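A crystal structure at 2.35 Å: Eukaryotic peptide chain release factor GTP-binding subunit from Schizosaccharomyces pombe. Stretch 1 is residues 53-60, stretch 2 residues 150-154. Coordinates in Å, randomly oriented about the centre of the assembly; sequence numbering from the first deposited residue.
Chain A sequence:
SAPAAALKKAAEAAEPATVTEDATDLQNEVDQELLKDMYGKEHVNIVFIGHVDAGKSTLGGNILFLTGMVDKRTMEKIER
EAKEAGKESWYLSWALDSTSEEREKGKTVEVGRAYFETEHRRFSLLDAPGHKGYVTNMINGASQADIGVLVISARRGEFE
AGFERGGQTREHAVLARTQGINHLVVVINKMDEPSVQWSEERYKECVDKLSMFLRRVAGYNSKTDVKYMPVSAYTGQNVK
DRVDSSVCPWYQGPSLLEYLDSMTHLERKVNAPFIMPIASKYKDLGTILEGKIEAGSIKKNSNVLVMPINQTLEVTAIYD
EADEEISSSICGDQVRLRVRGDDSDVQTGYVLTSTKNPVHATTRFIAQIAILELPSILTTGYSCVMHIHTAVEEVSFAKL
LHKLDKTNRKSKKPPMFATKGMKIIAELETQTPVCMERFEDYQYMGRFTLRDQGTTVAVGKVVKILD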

# COMPACT_ATOMS: atom_id res chain seq x y z
N ASP A 53 -21.20 -9.10 19.40
CA ASP A 53 -22.15 -10.07 18.87
C ASP A 53 -22.29 -9.96 17.36
O ASP A 53 -22.82 -10.86 16.72
CB ASP A 53 -23.52 -9.88 19.54
CG ASP A 53 -23.47 -10.11 21.04
OD1 ASP A 53 -22.69 -10.98 21.49
OD2 ASP A 53 -24.18 -9.47 21.83
N ALA A 54 -21.82 -8.85 16.80
CA ALA A 54 -21.85 -8.63 15.36
C ALA A 54 -20.82 -9.49 14.62
O ALA A 54 -20.87 -9.64 13.39
CB ALA A 54 -21.63 -7.14 15.06
N GLY A 55 -19.86 -10.03 15.37
CA GLY A 55 -18.93 -11.00 14.84
C GLY A 55 -17.62 -10.43 14.34
O GLY A 55 -16.99 -11.04 13.50
N LYS A 56 -17.18 -9.29 14.87
CA LYS A 56 -15.86 -8.76 14.50
C LYS A 56 -14.75 -9.71 14.94
O LYS A 56 -13.67 -9.75 14.33
CB LYS A 56 -15.63 -7.37 15.09
CG LYS A 56 -15.37 -7.36 16.59
CD LYS A 56 -15.17 -5.95 17.11
CE LYS A 56 -15.31 -5.92 18.63
NZ LYS A 56 -14.79 -4.64 19.19
N SER A 57 -15.00 -10.45 16.02
CA SER A 57 -14.02 -11.35 16.60
C SER A 57 -14.01 -12.67 15.83
O SER A 57 -12.94 -13.25 15.64
CB SER A 57 -14.31 -11.59 18.09
OG SER A 57 -15.00 -10.48 18.69
N THR A 58 -15.17 -13.14 15.36
CA THR A 58 -15.19 -14.36 14.53
C THR A 58 -14.74 -14.11 13.06
O THR A 58 -14.40 -15.05 12.35
CB THR A 58 -16.56 -15.13 14.61
OG1 THR A 58 -17.01 -15.54 13.31
CG2 THR A 58 -17.70 -14.27 15.15
N LEU A 59 -14.74 -12.84 12.63
CA LEU A 59 -14.20 -12.45 11.33
C LEU A 59 -12.66 -12.50 11.34
O LEU A 59 -12.05 -13.03 10.42
CB LEU A 59 -14.65 -11.04 10.95
CG LEU A 59 -14.29 -10.55 9.56
CD1 LEU A 59 -14.91 -11.41 8.47
CD2 LEU A 59 -14.71 -9.12 9.39
N GLY A 60 -12.06 -11.94 12.38
CA GLY A 60 -10.61 -11.93 12.50
C GLY A 60 -10.05 -13.33 12.64
O GLY A 60 -9.01 -13.66 12.07
N LEU A 150 -15.53 -1.61 9.91
CA LEU A 150 -16.69 -1.63 10.81
C LEU A 150 -17.53 -2.85 10.45
O LEU A 150 -17.99 -2.97 9.33
CB LEU A 150 -17.51 -0.33 10.65
CG LEU A 150 -18.82 -0.21 11.42
CD1 LEU A 150 -18.58 -0.24 12.91
CD2 LEU A 150 -19.54 1.08 11.03
N VAL A 151 -17.70 -3.77 11.40
CA VAL A 151 -18.46 -5.01 11.17
C VAL A 151 -19.86 -4.86 11.71
O VAL A 151 -20.05 -4.61 12.89
CB VAL A 151 -17.78 -6.22 11.80
CG1 VAL A 151 -18.41 -7.51 11.32
CG2 VAL A 151 -16.27 -6.22 11.47
N ILE A 152 -20.85 -4.99 10.82
CA ILE A 152 -22.26 -4.82 11.16
C ILE A 152 -23.02 -6.12 10.92
O ILE A 152 -22.81 -6.79 9.92
CB ILE A 152 -22.88 -3.69 10.32
CG1 ILE A 152 -22.18 -2.34 10.59
CG2 ILE A 152 -24.38 -3.56 10.60
CD1 ILE A 152 -22.47 -1.73 11.96
N SER A 153 -23.91 -6.48 11.84
CA SER A 153 -24.76 -7.65 11.67
C SER A 153 -25.94 -7.31 10.77
O SER A 153 -26.60 -6.28 10.97
CB SER A 153 -25.29 -8.14 13.00
OG SER A 153 -26.28 -9.13 12.80
N ALA A 154 -26.22 -8.19 9.81
CA ALA A 154 -27.34 -8.03 8.89
C ALA A 154 -28.59 -8.74 9.41
O ALA A 154 -29.66 -8.55 8.85
CB ALA A 154 -26.97 -8.57 7.52

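Stretch 2 is extended: Leu150 through Ser153 form the end of a β-strand, with phi/psi values running from -91/118 at Leu150 to -81/134 at Ser153, and Ala154 leaves the strand at -92/-11. Stretch 1 is a turn that leads into a helix. Gly55 occupies the N-cap position, and residues 56-60 form the first part of the helix, which continues later in the chain. The evidence for the helical start is the bond from Leu59 N to Gly55 O at 3.0 Å, followed by a weak one from Gly60 N to Lys56 O at 3.3 Å.

Two close CA pairs fix the register. Ala54 CA lies 4.8 Å from Ser153 CA, and Lys56 CA lies 5.6 Å from Val151 CA. As stretch 1 advances from 54 to 56, its nearest partner steps back from 153 to 151, so the local chain directions run against each other. This is not sheet pairing, however: no hydrogen bond crosses between the stretches, and the association rests on van der Waals packing that buries 239 Å², both sides summed.

The backbone of Gly55 has a clear steric requirement. At phi/psi of 95/27, a CB placed ideally would be jammed against the carbonyl O of Ala54, which by itself calls for glycine; it would also lie 3.5 Å from Thr58 CG2. Without a side chain, Gly55 still touches the strand through its backbone, with Gly55 C 4.3 Å from Val151 CG1.

Alternation along the strand determines which of its side chains participate. The CA-to-CB bonds of Val151 and Ser153 point toward stretch 1, whereas those of Leu150 and Ile152 point away. Val151 is the centre of the contact, with 92 Å² covered, more than any other residue in either stretch. Val151 has chi1 of -168° (t); Val151 CG2 lies 3.9 Å from Lys56 CB and 3.9 Å from Leu59 CD2, its closest contacts with those two residues.

The Leu59–Val151 pair is a purely apolar contact. Leu59 has its CA-to-CB bond directed toward the strand, and its t,p rotamer (chi1 -174°, chi2 62°) brings CD2 to the valine methyl. Lys56 contributes differently. Its CB makes the aliphatic contact, but the end of the side chain leads away from the strand, and NZ is hydrogen-bonded elsewhere in the structure. The charged group thus has a partner of its own while the base of the chain packs against valine.

Ala54 packs at the other end of the contact, with its CB directed toward the strand backbone. Ala54 CB lies 3.7 Å from Val151 O and 4.0 Å from Ser153 N, distances that reflect packing against polar backbone atoms rather than bonding, since a methyl group is neither a conventional donor for the carbonyl oxygen nor an acceptor for the amide. Ala54 CB also comes within 4.3 Å of Ser153 CB. The Ser153 hydroxyl is hydrogen-bonded to a residue adjoining one of the stretches, so its polar requirement is met outside this interface.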